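Local coordinates for protein alternansucrase (PDB 6HVG) that is a large enzyme of glycoside hydrolase family 70, with a circularly permuted TIM barrel and additional repeats of the choline-binding type, at residues D525-L530 with V1175-N1180; G533-Q538 with N1249-L1254; A935-L940 with T966-D971. All blocks are in the same frame, centred on the assembly; numbering follows the deposited sequence.

Contact 1. Residues D525-L530 with V1175-N1180; sequences DGLQWL and VDERGN
D525 and E1177 meet through a water. The contact brings two beta turns together: a type II' turn over D525-Q528 and a type I turn over D1176-G1179. The second turn follows strand 1166-1175 of a six-stranded antiparallel sheet, consistent with domain B of family 70 enzymes. The water donates to D525 O and to E1177 OE1, at 2.9 Å from the latter, and accepts from E1177 N. G526 comes next. It has no side chain, and E1177 OE1 lies 3.3 Å from G526 CA. L527 carries the direct bond: L527 N donates to E1177 OE1 at 2.8 Å, with an N-H...O angle of 164°. The N-H arrives from above the carboxylate plane. E1177 CG sits between its own backbone N and carbonyl carbon (chi1 69°), and the rest of the chain extends to the first turn. OE1 is thus gripped by one amide and one water, while E1177 OE2 is bonded to S574 OG. The L527 side chain crosses that of E1177 at about a right angle, with L527 CG 3.8 Å from E1177 OE2. It also touches N625, a calcium ligand, and lies about 8 Å from the bound calcium ion. Q528 closes the walk. Its OE1 is 3.5 Å from V1175 O and is hydrogen-bonded to R1174 NH1. The other end of its amide braces the first turn: Q528 NE2 donates to D525 O at 3.1 Å, in the carbonyl plane and on a lone pair.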
ATOM      1  N   ASP A 525      -3.462  -1.241  -5.657  1.00 55.71           N
ATOM      2  CA  ASP A 525      -2.930  -2.564  -5.604  1.00 58.30           C
ATOM      3  C   ASP A 525      -1.397  -2.482  -5.595  1.00 55.01           C
ATOM      4  O   ASP A 525      -0.798  -1.643  -6.262  1.00 56.59           O
ATOM      5  CB  ASP A 525      -3.514  -3.433  -6.726  1.00 64.52           C
ATOM      6  CG  ASP A 525      -2.985  -3.066  -8.075  1.00 70.71           C
ATOM      7  OD1 ASP A 525      -1.835  -3.500  -8.385  1.00 77.03           O
ATOM      8  OD2 ASP A 525      -3.721  -2.352  -8.810  1.00 65.37           O
ATOM      9  N   GLY A 526      -0.780  -3.373  -4.829  1.00 52.39           N
ATOM     10  CA  GLY A 526       0.667  -3.418  -4.675  1.00 47.38           C
ATOM     11  C   GLY A 526       1.152  -2.172  -3.961  1.00 51.78           C
ATOM     12  O   GLY A 526       0.404  -1.571  -3.157  1.00 51.99           O
ATOM     13  N   LEU A 527       2.375  -1.744  -4.285  1.00 48.45           N
ATOM     14  CA  LEU A 527       2.957  -0.574  -3.633  1.00 47.67           C
ATOM     15  C   LEU A 527       2.200   0.708  -3.926  1.00 48.55           C
ATOM     16  O   LEU A 527       2.411   1.736  -3.271  1.00 53.95           O
ATOM     17  CB  LEU A 527       4.394  -0.404  -4.046  1.00 49.46           C
ATOM     18  CG  LEU A 527       5.355  -1.539  -3.669  1.00 50.08           C
ATOM     19  CD1 LEU A 527       6.745  -1.133  -4.142  1.00 51.56           C
ATOM     20  CD2 LEU A 527       5.370  -1.840  -2.183  1.00 46.06           C
ATOM     21  N   GLN A 528       1.281   0.644  -4.884  1.00 50.23           N
ATOM     22  CA  GLN A 528       0.376   1.748  -5.134  1.00 50.65           C
ATOM     23  C   GLN A 528      -0.471   2.035  -3.912  1.00 50.61           C
ATOM     24  O   GLN A 528      -0.966   3.150  -3.729  1.00 53.50           O
ATOM     25  CB  GLN A 528      -0.507   1.452  -6.328  1.00 50.06           C
ATOM     26  CG  GLN A 528       0.255   1.349  -7.637  1.00 51.10           C
ATOM     27  CD  GLN A 528      -0.638   1.120  -8.820  1.00 50.51           C
ATOM     28  OE1 GLN A 528      -0.628   1.870  -9.768  1.00 57.52           O
ATOM     29  NE2 GLN A 528      -1.445   0.110  -8.746  1.00 54.21           N
ATOM     30  N   TRP A 529      -0.612   1.030  -3.066  1.00 51.39           N
ATOM     31  CA  TRP A 529      -1.317   1.151  -1.799  1.00 55.54           C
ATOM     32  C   TRP A 529      -0.874   2.351  -0.966  1.00 51.97           C
ATOM     33  O   TRP A 529      -1.678   2.906  -0.225  1.00 47.50           O
ATOM     34  CB  TRP A 529      -1.110  -0.137  -0.988  1.00 61.01           C
ATOM     35  CG  TRP A 529      -1.672  -0.123   0.377  1.00 64.54           C
ATOM     36  CD1 TRP A 529      -0.992   0.084   1.549  1.00 66.10           C
ATOM     37  CD2 TRP A 529      -3.033  -0.352   0.735  1.00 68.49           C
ATOM     38  NE1 TRP A 529      -1.862   0.012   2.622  1.00 65.85           N
ATOM     39  CE2 TRP A 529      -3.120  -0.255   2.150  1.00 69.34           C
ATOM     40  CE3 TRP A 529      -4.190  -0.608   0.001  1.00 71.13           C
ATOM     41  CZ2 TRP A 529      -4.329  -0.412   2.842  1.00 73.38           C
ATOM     42  CZ3 TRP A 529      -5.398  -0.758   0.689  1.00 78.48           C
ATOM     43  CH2 TRP A 529      -5.457  -0.657   2.095  1.00 75.57           C
ATOM     44  N   LEU A 530       0.396   2.748  -1.093  1.00 49.17           N
ATOM     45  CA  LEU A 530       0.951   3.772  -0.225  1.00 47.95           C
ATOM     46  C   LEU A 530       0.443   5.161  -0.569  1.00 46.65           C
ATOM     47  O   LEU A 530       0.002   5.889   0.316  1.00 41.81           O
ATOM     48  CB  LEU A 530       2.472   3.745  -0.274  1.00 50.98           C
ATOM     49  CG  LEU A 530       3.186   2.437   0.067  1.00 50.80           C
ATOM     50  CD1 LEU A 530       4.683   2.688   0.074  1.00 53.58           C
ATOM     51  CD2 LEU A 530       2.765   1.908   1.423  1.00 51.99           C
ATOM     52  N   VAL A1175       1.612   4.295 -14.518  1.00 46.81           N
ATOM     53  CA  VAL A1175       2.285   2.999 -14.385  1.00 45.61           C
ATOM     54  C   VAL A1175       2.057   2.404 -13.025  1.00 43.86           C
ATOM     55  O   VAL A1175       1.706   3.116 -12.073  1.00 40.83           O
ATOM     56  CB  VAL A1175       3.803   3.118 -14.543  1.00 47.08           C
ATOM     57  CG1 VAL A1175       4.176   3.433 -15.971  1.00 48.71           C
ATOM     58  CG2 VAL A1175       4.357   4.181 -13.609  1.00 49.09           C
ATOM     59  N   ASP A1176       2.279   1.092 -12.952  1.00 45.50           N
ATOM     60  CA  ASP A1176       2.258   0.353 -11.687  1.00 46.63           C
ATOM     61  C   ASP A1176       3.652   0.352 -11.073  1.00 47.30           C
ATOM     62  O   ASP A1176       4.575   0.966 -11.620  1.00 50.05           O
ATOM     63  CB  ASP A1176       1.706  -1.067 -11.878  1.00 47.45           C
ATOM     64  CG  ASP A1176       2.568  -1.950 -12.776  1.00 49.59           C
ATOM     65  OD1 ASP A1176       3.757  -1.662 -12.999  1.00 52.85           O
ATOM     66  OD2 ASP A1176       2.064  -2.988 -13.244  1.00 52.88           O
ATOM     67  N   GLU A1177       3.809  -0.291  -9.925  1.00 46.19           N
ATOM     68  CA  GLU A1177       5.087  -0.226  -9.206  1.00 46.17           C
ATOM     69  C   GLU A1177       6.298  -0.639 -10.029  1.00 46.48           C
ATOM     70  O   GLU A1177       7.391  -0.120  -9.805  1.00 48.30           O
ATOM     71  CB  GLU A1177       5.020  -1.069  -7.947  1.00 47.68           C
ATOM     72  CG  GLU A1177       4.941  -2.566  -8.212  1.00 49.23           C
ATOM     73  CD  GLU A1177       4.528  -3.320  -6.978  1.00 45.28           C
ATOM     74  OE1 GLU A1177       3.398  -3.104  -6.503  1.00 44.74           O
ATOM     75  OE2 GLU A1177       5.346  -4.091  -6.484  1.00 45.64           O
ATOM     76  N   ARG A1178       6.100  -1.538 -10.992  1.00 45.73           N
ATOM     77  CA  ARG A1178       7.181  -1.974 -11.891  1.00 45.51           C
ATOM     78  C   ARG A1178       7.415  -1.079 -13.106  1.00 46.92           C
ATOM     79  O   ARG A1178       8.246  -1.397 -13.963  1.00 52.39           O
ATOM     80  CB  ARG A1178       6.918  -3.400 -12.391  1.00 45.87           C
ATOM     81  CG  ARG A1178       6.978  -4.460 -11.304  1.00 47.39           C
ATOM     82  CD  ARG A1178       6.728  -5.840 -11.859  1.00 47.52           C
ATOM     83  NE  ARG A1178       6.928  -6.864 -10.851  1.00 52.48           N
ATOM     84  CZ  ARG A1178       6.073  -7.147  -9.868  1.00 57.36           C
ATOM     85  NH1 ARG A1178       4.932  -6.480  -9.737  1.00 57.18           N
ATOM     86  NH2 ARG A1178       6.379  -8.096  -8.980  1.00 59.48           N
ATOM     87  N   GLY A1179       6.680   0.013 -13.214  1.00 45.94           N
ATOM     88  CA  GLY A1179       6.836   0.902 -14.361  1.00 49.54           C
ATOM     89  C   GLY A1179       6.210   0.395 -15.656  1.00 49.78           C
ATOM     90  O   GLY A1179       6.579   0.813 -16.730  1.00 51.11           O
ATOM     91  N   ASN A1180       5.253  -0.508 -15.537  1.00 51.72           N
ATOM     92  CA  ASN A1180       4.504  -1.007 -16.665  1.00 49.58           C
ATOM     93  C   ASN A1180       3.222  -0.246 -16.775  1.00 51.17           C
ATOM     94  O   ASN A1180       2.537   0.009 -15.792  1.00 54.37           O
ATOM     95  CB  ASN A1180       4.185  -2.483 -16.505  1.00 48.94           C
ATOM     96  CG  ASN A1180       5.420  -3.341 -16.570  1.00 49.79           C
ATOM     97  OD1 ASN A1180       6.356  -3.034 -17.310  1.00 45.98           O
ATOM     98  ND2 ASN A1180       5.435  -4.422 -15.785  1.00 50.81           N
TER
HETATM   99  O   HOH W   1       1.755  -1.571  -8.323  1.00 47.16           O

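Contact 2. Residues G533-Q538 with N1249-L1254; sequences GFLAYQ and NGTNIL
Y537 holds CG anti to its carbonyl carbon, beside its backbone N (chi1 -59°), and T1251 holds OG1 anti to its backbone N (chi1 174°). This leaves T1251 CG2 between its backbone N and carbonyl carbon, where it meets Y537 OH. These residues belong to an antiparallel strand pair, 534-537 with 1248-1252, the two central strands of a six-stranded sheet. The fold is consistent with domain B of family 70 enzymes. G1250 CA sits over the centre of the Y537 ring, 3.6 Å from the centroid and only 4° off the ring normal, a CH-pi contact. The ring lies on the CA side of G1250. A CB there would point to the other face, that of A536, and into L535 O. Beyond the ring, Y537 OH touches T1251 CG2 at 3.2 Å. T1251 OG1 turns to its own strand and donates to N1252 O.

L535 and T1251 form the hydrogen-bonded pair. L535 N donates to T1251 O at 2.9 Å, nearly along the C=O axis, and T1251 N returns a bond to L535 O at 3.1 Å. F534 with N1252 and A536 with G1250 are the non-hydrogen-bonded pairs. The pairing runs on at both ends: I1253 N donates to G533 O at 2.8 Å, and Y537 N donates to N1249 O at 2.8 Å. L535 and T1251 share one face of the sheet. L535 CG also meets I1253 CG2 at 4.0 Å, the two side chains crossing at about a right angle. Y1192 adds to the packing on L535. N1249 ND2 bonds D581 OD2, and D581 is a calcium ligand, so this strand also reaches the metal site. A water donates to both Y537 O and N1249 O, 3.1 Å from the latter.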
ATOM      1  N   GLY A 533      -0.832   5.683  -6.709  1.00 47.61           N
ATOM      2  CA  GLY A 533      -0.440   5.371  -8.094  1.00 44.55           C
ATOM      3  C   GLY A 533       0.761   6.156  -8.585  1.00 44.71           C
ATOM      4  O   GLY A 533       1.103   7.181  -8.025  1.00 47.91           O
ATOM      5  N   PHE A 534       1.392   5.680  -9.649  1.00 44.23           N
ATOM      6  CA  PHE A 534       2.622   6.282 -10.141  1.00 44.36           C
ATOM      7  C   PHE A 534       2.562   6.719 -11.591  1.00 44.85           C
ATOM      8  O   PHE A 534       1.849   6.112 -12.404  1.00 43.68           O
ATOM      9  CB  PHE A 534       3.766   5.286 -10.047  1.00 45.72           C
ATOM     10  CG  PHE A 534       3.952   4.699  -8.696  1.00 46.27           C
ATOM     11  CD1 PHE A 534       4.471   5.453  -7.658  1.00 48.95           C
ATOM     12  CD2 PHE A 534       3.626   3.393  -8.465  1.00 48.64           C
ATOM     13  CE1 PHE A 534       4.636   4.914  -6.406  1.00 48.36           C
ATOM     14  CE2 PHE A 534       3.810   2.841  -7.217  1.00 50.46           C
ATOM     15  CZ  PHE A 534       4.323   3.603  -6.192  1.00 50.59           C
ATOM     16  N   LEU A 535       3.393   7.719 -11.898  1.00 43.79           N
ATOM     17  CA  LEU A 535       3.634   8.205 -13.239  1.00 41.78           C
ATOM     18  C   LEU A 535       5.102   8.012 -13.589  1.00 40.84           C
ATOM     19  O   LEU A 535       5.965   8.408 -12.830  1.00 41.75           O
ATOM     20  CB  LEU A 535       3.342   9.688 -13.317  1.00 42.21           C
ATOM     21  CG  LEU A 535       1.899  10.111 -13.062  1.00 44.30           C
ATOM     22  CD1 LEU A 535       1.788  11.632 -13.096  1.00 44.96           C
ATOM     23  CD2 LEU A 535       0.996   9.479 -14.089  1.00 45.45           C
ATOM     24  N   ALA A 536       5.387   7.384 -14.730  1.00 38.61           N
ATOM     25  CA  ALA A 536       6.759   7.255 -15.190  1.00 39.36           C
ATOM     26  C   ALA A 536       7.053   8.372 -16.191  1.00 42.25           C
ATOM     27  O   ALA A 536       6.313   8.554 -17.147  1.00 42.02           O
ATOM     28  CB  ALA A 536       6.983   5.908 -15.828  1.00 39.32           C
ATOM     29  N   TYR A 537       8.135   9.111 -15.974  1.00 41.97           N
ATOM     30  CA  TYR A 537       8.529  10.158 -16.885  1.00 41.66           C
ATOM     31  C   TYR A 537       9.167   9.567 -18.136  1.00 45.04           C
ATOM     32  O   TYR A 537       9.839   8.534 -18.077  1.00 41.19           O
ATOM     33  CB  TYR A 537       9.515  11.131 -16.237  1.00 41.79           C
ATOM     34  CG  TYR A 537       9.028  11.839 -14.991  1.00 40.34           C
ATOM     35  CD1 TYR A 537       7.695  12.006 -14.722  1.00 39.66           C
ATOM     36  CD2 TYR A 537       9.936  12.361 -14.075  1.00 41.97           C
ATOM     37  CE1 TYR A 537       7.266  12.633 -13.550  1.00 38.51           C
ATOM     38  CE2 TYR A 537       9.512  13.014 -12.929  1.00 38.88           C
ATOM     39  CZ  TYR A 537       8.173  13.140 -12.677  1.00 37.10           C
ATOM     40  OH  TYR A 537       7.754  13.758 -11.547  1.00 39.64           O
ATOM     41  N   GLN A 538       8.980  10.256 -19.270  1.00 49.37           N
ATOM     42  CA  GLN A 538       9.477   9.772 -20.563  1.00 48.16           C
ATOM     43  C   GLN A 538      10.514  10.696 -21.183  1.00 46.61           C
ATOM     44  O   GLN A 538      10.555  11.885 -20.887  1.00 46.19           O
ATOM     45  CB  GLN A 538       8.314   9.578 -21.519  1.00 48.67           C
ATOM     46  CG  GLN A 538       7.156   8.780 -20.942  1.00 50.73           C
ATOM     47  CD  GLN A 538       7.513   7.346 -20.610  1.00 53.62           C
ATOM     48  OE1 GLN A 538       8.159   6.653 -21.382  1.00 59.57           O
ATOM     49  NE2 GLN A 538       7.101   6.901 -19.436  1.00 57.38           N
ATOM     50  N   ASN A1249      12.857   9.061 -12.210  1.00 43.62           N
ATOM     51  CA  ASN A1249      12.060   8.095 -12.938  1.00 43.55           C
ATOM     52  C   ASN A1249      10.601   8.480 -12.962  1.00 44.50           C
ATOM     53  O   ASN A1249       9.895   8.197 -13.929  1.00 51.77           O
ATOM     54  CB  ASN A1249      12.182   6.718 -12.301  1.00 42.04           C
ATOM     55  CG  ASN A1249      13.557   6.103 -12.492  1.00 42.30           C
ATOM     56  OD1 ASN A1249      14.259   6.406 -13.452  1.00 42.87           O
ATOM     57  ND2 ASN A1249      13.952   5.242 -11.560  1.00 43.16           N
ATOM     58  N   GLY A1250      10.129   9.118 -11.907  1.00 42.82           N
ATOM     59  CA  GLY A1250       8.733   9.505 -11.865  1.00 45.02           C
ATOM     60  C   GLY A1250       8.294  10.030 -10.528  1.00 46.07           C
ATOM     61  O   GLY A1250       9.112  10.532  -9.751  1.00 51.71           O
ATOM     62  N   THR A1251       6.990   9.949 -10.285  1.00 44.52           N
ATOM     63  CA  THR A1251       6.378  10.506  -9.095  1.00 45.04           C
ATOM     64  C   THR A1251       5.105   9.729  -8.771  1.00 45.07           C
ATOM     65  O   THR A1251       4.537   9.070  -9.622  1.00 45.22           O
ATOM     66  CB  THR A1251       6.009  11.997  -9.282  1.00 45.58           C
ATOM     67  OG1 THR A1251       5.284  12.458  -8.135  1.00 46.67           O
ATOM     68  CG2 THR A1251       5.140  12.201 -10.502  1.00 47.00           C
ATOM     69  N   ASN A1252       4.674   9.816  -7.522  1.00 45.73           N
ATOM     70  CA  ASN A1252       3.329   9.427  -7.180  1.00 46.25           C
ATOM     71  C   ASN A1252       2.386  10.452  -7.814  1.00 46.63           C
ATOM     72  O   ASN A1252       2.751  11.615  -7.985  1.00 50.09           O
ATOM     73  CB  ASN A1252       3.137   9.391  -5.661  1.00 46.87           C
ATOM     74  CG  ASN A1252       3.395  10.730  -5.013  1.00 46.81           C
ATOM     75  OD1 ASN A1252       4.468  11.320  -5.185  1.00 46.00           O
ATOM     76  ND2 ASN A1252       2.423  11.222  -4.267  1.00 48.01           N
ATOM     77  N   ILE A1253       1.187  10.019  -8.186  1.00 43.72           N
ATOM     78  CA  ILE A1253       0.237  10.895  -8.838  1.00 42.69           C
ATOM     79  C   ILE A1253      -0.062  12.121  -7.972  1.00 45.13           C
ATOM     80  O   ILE A1253      -0.260  11.996  -6.770  1.00 46.97           O
ATOM     81  CB  ILE A1253      -1.073  10.171  -9.207  1.00 41.70           C
ATOM     82  CG1 ILE A1253      -1.765   9.586  -7.986  1.00 43.65           C
ATOM     83  CG2 ILE A1253      -0.817   9.113 -10.248  1.00 40.50           C
ATOM     84  CD1 ILE A1253      -3.070   8.888  -8.296  1.00 44.42           C
ATOM     85  N   LEU A1254      -0.084  13.297  -8.599  1.00 44.91           N
ATOM     86  CA  LEU A1254      -0.213  14.563  -7.880  1.00 48.08           C
ATOM     87  C   LEU A1254      -1.600  15.189  -7.909  1.00 47.80           C
ATOM     88  O   LEU A1254      -1.763  16.328  -7.451  1.00 44.97           O
ATOM     89  CB  LEU A1254       0.809  15.580  -8.416  1.00 48.60           C
ATOM     90  CG  LEU A1254       2.280  15.159  -8.312  1.00 49.34           C
ATOM     91  CD1 LEU A1254       3.196  16.315  -8.644  1.00 50.58           C
ATOM     92  CD2 LEU A1254       2.625  14.659  -6.929  1.00 48.84           C
TER
HETATM   93  O   HOH W   2      10.529   6.317 -16.277  1.00 42.59           O

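Contact 3. Residues A935-L940 with T966-D971; sequences AHKNQL and TNDNGD
T966 points its side chain at the turn formed by H936-Q939. Its OG1 lies between the backbone N and the carbonyl carbon (chi1 59°), which brings it among three backbone polar atoms. T966 OG1 is 2.9 Å from H936 O and 3.0 Å from Q939 O. Its one proton could go to either. Q939 N is also close to T966 OG1, at 2.8 Å. The backbone adds a bond whose direction is not in doubt, T966 N to Q939 O at 2.8 Å.

H936-Q939 is a type II beta turn. It leads into strand 940-947, while T966 follows the antiparallel neighbour strand 962-965. The sheet is consistent with domain C of family 70 enzymes. Q939 CG is anti to its backbone N (chi1 -173°), and the chain extends back toward H936. There H936 ND1 donates to Q939 OE1 at 2.8 Å. H936 NE2 bonds F886 O and Q939 NE2 bonds K906 O, so both ends of this pair are anchored.

The extended chain of K937 passes D968 O with CB, CG and CD, crossing D968 obliquely. K937 NZ stays 5.3 Å from D968 OD1. N938 and D968 lie side by side and point the same way, their amide and carboxylate planes 60° apart. N938 N donates to N967 O at 2.8 Å, while G970 N reaches that oxygen from the opposite face of its plane.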
ATOM      1  N   ALA A 935      31.253 -32.552  26.257  1.00 61.40           N
ATOM      2  CA  ALA A 935      32.181 -31.611  26.876  1.00 60.38           C
ATOM      3  C   ALA A 935      31.677 -31.090  28.220  1.00 58.49           C
ATOM      4  O   ALA A 935      32.404 -30.393  28.897  1.00 57.75           O
ATOM      5  CB  ALA A 935      32.462 -30.458  25.926  1.00 61.43           C
ATOM      6  N   HIS A 936      30.449 -31.435  28.606  1.00 58.24           N
ATOM      7  CA  HIS A 936      29.881 -30.992  29.875  1.00 58.91           C
ATOM      8  C   HIS A 936      29.282 -32.130  30.691  1.00 60.45           C
ATOM      9  O   HIS A 936      28.154 -32.010  31.169  1.00 59.38           O
ATOM     10  CB  HIS A 936      28.807 -29.939  29.613  1.00 58.19           C
ATOM     11  CG  HIS A 936      29.332 -28.716  28.948  1.00 57.07           C
ATOM     12  ND1 HIS A 936      29.717 -27.605  29.657  1.00 58.39           N
ATOM     13  CD2 HIS A 936      29.556 -28.435  27.647  1.00 56.67           C
ATOM     14  CE1 HIS A 936      30.153 -26.685  28.818  1.00 59.65           C
ATOM     15  NE2 HIS A 936      30.056 -27.160  27.592  1.00 57.60           N
ATOM     16  N   LYS A 937      30.052 -33.209  30.867  1.00 61.16           N
ATOM     17  CA  LYS A 937      29.600 -34.339  31.669  1.00 62.05           C
ATOM     18  C   LYS A 937      29.572 -33.933  33.126  1.00 63.08           C
ATOM     19  O   LYS A 937      30.469 -33.232  33.605  1.00 61.75           O
ATOM     20  CB  LYS A 937      30.510 -35.565  31.504  1.00 62.72           C
ATOM     21  CG  LYS A 937      30.759 -35.998  30.074  1.00 62.57           C
ATOM     22  CD  LYS A 937      31.628 -37.244  29.993  1.00 63.53           C
ATOM     23  CE  LYS A 937      31.748 -37.730  28.555  1.00 64.42           C
ATOM     24  NZ  LYS A 937      32.892 -38.646  28.350  1.00 65.47           N
ATOM     25  N   ASN A 938      28.510 -34.363  33.818  1.00 65.68           N
ATOM     26  CA  ASN A 938      28.380 -34.228  35.288  1.00 65.03           C
ATOM     27  C   ASN A 938      28.389 -32.790  35.842  1.00 64.96           C
ATOM     28  O   ASN A 938      28.437 -32.573  37.037  1.00 69.50           O
ATOM     29  CB  ASN A 938      29.453 -35.078  35.961  1.00 64.41           C
ATOM     30  CG  ASN A 938      29.380 -36.537  35.518  1.00 64.17           C
ATOM     31  OD1 ASN A 938      30.335 -37.073  34.950  1.00 61.49           O
ATOM     32  ND2 ASN A 938      28.223 -37.163  35.720  1.00 62.48           N
ATOM     33  N   GLN A 939      28.268 -31.819  34.952  1.00 64.92           N
ATOM     34  CA  GLN A 939      28.351 -30.414  35.306  1.00 64.30           C
ATOM     35  C   GLN A 939      27.039 -29.881  35.895  1.00 64.55           C
ATOM     36  O   GLN A 939      25.957 -30.330  35.536  1.00 65.96           O
ATOM     37  CB  GLN A 939      28.693 -29.611  34.052  1.00 63.31           C
ATOM     38  CG  GLN A 939      28.985 -28.150  34.307  1.00 62.25           C
ATOM     39  CD  GLN A 939      29.939 -27.572  33.289  1.00 64.65           C
ATOM     40  OE1 GLN A 939      30.320 -28.232  32.320  1.00 62.21           O
ATOM     41  NE2 GLN A 939      30.332 -26.328  33.508  1.00 69.81           N
ATOM     42  N   LEU A 940      27.150 -28.901  36.782  1.00 64.34           N
ATOM     43  CA  LEU A 940      25.989 -28.245  37.357  1.00 61.58           C
ATOM     44  C   LEU A 940      25.601 -27.083  36.487  1.00 60.92           C
ATOM     45  O   LEU A 940      26.457 -26.262  36.109  1.00 58.05           O
ATOM     46  CB  LEU A 940      26.283 -27.747  38.767  1.00 62.89           C
ATOM     47  CG  LEU A 940      25.056 -27.424  39.621  1.00 67.06           C
ATOM     48  CD1 LEU A 940      24.289 -28.699  39.954  1.00 71.57           C
ATOM     49  CD2 LEU A 940      25.427 -26.717  40.913  1.00 67.56           C
ATOM     50  N   THR A 966      23.873 -32.106  35.100  1.00 67.19           N
ATOM     51  CA  THR A 966      23.860 -32.979  33.926  1.00 67.82           C
ATOM     52  C   THR A 966      24.394 -34.362  34.296  1.00 70.15           C
ATOM     53  O   THR A 966      25.161 -34.492  35.251  1.00 66.76           O
ATOM     54  CB  THR A 966      24.722 -32.402  32.790  1.00 66.93           C
ATOM     55  OG1 THR A 966      26.060 -32.247  33.228  1.00 68.73           O
ATOM     56  CG2 THR A 966      24.237 -31.044  32.364  1.00 70.49           C
ATOM     57  N   ASN A 967      24.010 -35.379  33.528  1.00 71.58           N
ATOM     58  CA  ASN A 967      24.476 -36.745  33.770  1.00 73.76           C
ATOM     59  C   ASN A 967      25.848 -37.059  33.148  1.00 73.00           C
ATOM     60  O   ASN A 967      26.580 -36.154  32.745  1.00 73.60           O
ATOM     61  CB  ASN A 967      23.415 -37.727  33.271  1.00 76.69           C
ATOM     62  CG  ASN A 967      23.318 -37.758  31.764  1.00 77.72           C
ATOM     63  OD1 ASN A 967      24.261 -37.410  31.050  1.00 80.85           O
ATOM     64  ND2 ASN A 967      22.161 -38.171  31.269  1.00 81.34           N
ATOM     65  N   ASP A 968      26.200 -38.343  33.101  1.00 77.56           N
ATOM     66  CA  ASP A 968      27.488 -38.787  32.552  1.00 79.34           C
ATOM     67  C   ASP A 968      27.605 -38.426  31.074  1.00 76.17           C
ATOM     68  O   ASP A 968      28.652 -37.958  30.629  1.00 74.62           O
ATOM     69  CB  ASP A 968      27.662 -40.302  32.719  1.00 81.81           C
ATOM     70  CG  ASP A 968      29.078 -40.688  33.093  1.00 83.49           C
ATOM     71  OD1 ASP A 968      30.037 -40.047  32.611  1.00 75.47           O
ATOM     72  OD2 ASP A 968      29.223 -41.661  33.875  1.00 90.15           O
ATOM     73  N   ASN A 969      26.531 -38.605  30.318  1.00 73.26           N
ATOM     74  CA  ASN A 969      26.550 -38.236  28.914  1.00 72.35           C
ATOM     75  C   ASN A 969      26.387 -36.760  28.658  1.00 67.60           C
ATOM     76  O   ASN A 969      26.525 -36.355  27.535  1.00 66.97           O
ATOM     77  CB  ASN A 969      25.493 -39.013  28.141  1.00 73.81           C
ATOM     78  CG  ASN A 969      25.803 -40.483  28.102  1.00 75.75           C
ATOM     79  OD1 ASN A 969      26.955 -40.890  27.923  1.00 74.46           O
ATOM     80  ND2 ASN A 969      24.788 -41.293  28.292  1.00 78.82           N
ATOM     81  N   GLY A 970      26.037 -35.966  29.661  1.00 66.86           N
ATOM     82  CA  GLY A 970      25.952 -34.520  29.486  1.00 63.82           C
ATOM     83  C   GLY A 970      24.549 -34.018  29.213  1.00 65.11           C
ATOM     84  O   GLY A 970      24.379 -32.933  28.694  1.00 59.62           O
ATOM     85  N   ASP A 971      23.529 -34.806  29.537  1.00 69.83           N
ATOM     86  CA  ASP A 971      22.151 -34.387  29.301  1.00 73.62           C
ATOM     87  C   ASP A 971      21.498 -33.860  30.580  1.00 73.55           C
ATOM     88  O   ASP A 971      21.634 -34.449  31.655  1.00 72.97           O
ATOM     89  CB  ASP A 971      21.325 -35.550  28.714  1.00 77.39           C
ATOM     90  CG  ASP A 971      22.013 -36.232  27.556  1.00 81.45           C
ATOM     91  OD1 ASP A 971      22.886 -35.592  26.929  1.00 89.56           O
ATOM     92  OD2 ASP A 971      21.701 -37.401  27.263  1.00 83.28           O
TER

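How the contacts relate
Contacts 1 and 2 are neighbours, with centres 10 Å apart. Helix 528-531 leads directly into strand 534-537, and strand 1166-1175 flanks that strand in the same six-stranded sheet. They touch: V1175 N probably bonds F534 O, and E1177 CA packs on F534 CE2. Along the chain their segments alternate, 525-530, 533-538, 1175-1180, then 1249-1254. Distant parts of the chain therefore come together to build one sheet beside the calcium site. Contact 3 lies, in sequence, between the two segments of contact 1 and likewise of contact 2, yet is far off, centre to centre 58 Å from contact 1 and 65 Å from contact 2. It joins loops at the ends of strands of a separate antiparallel sheet.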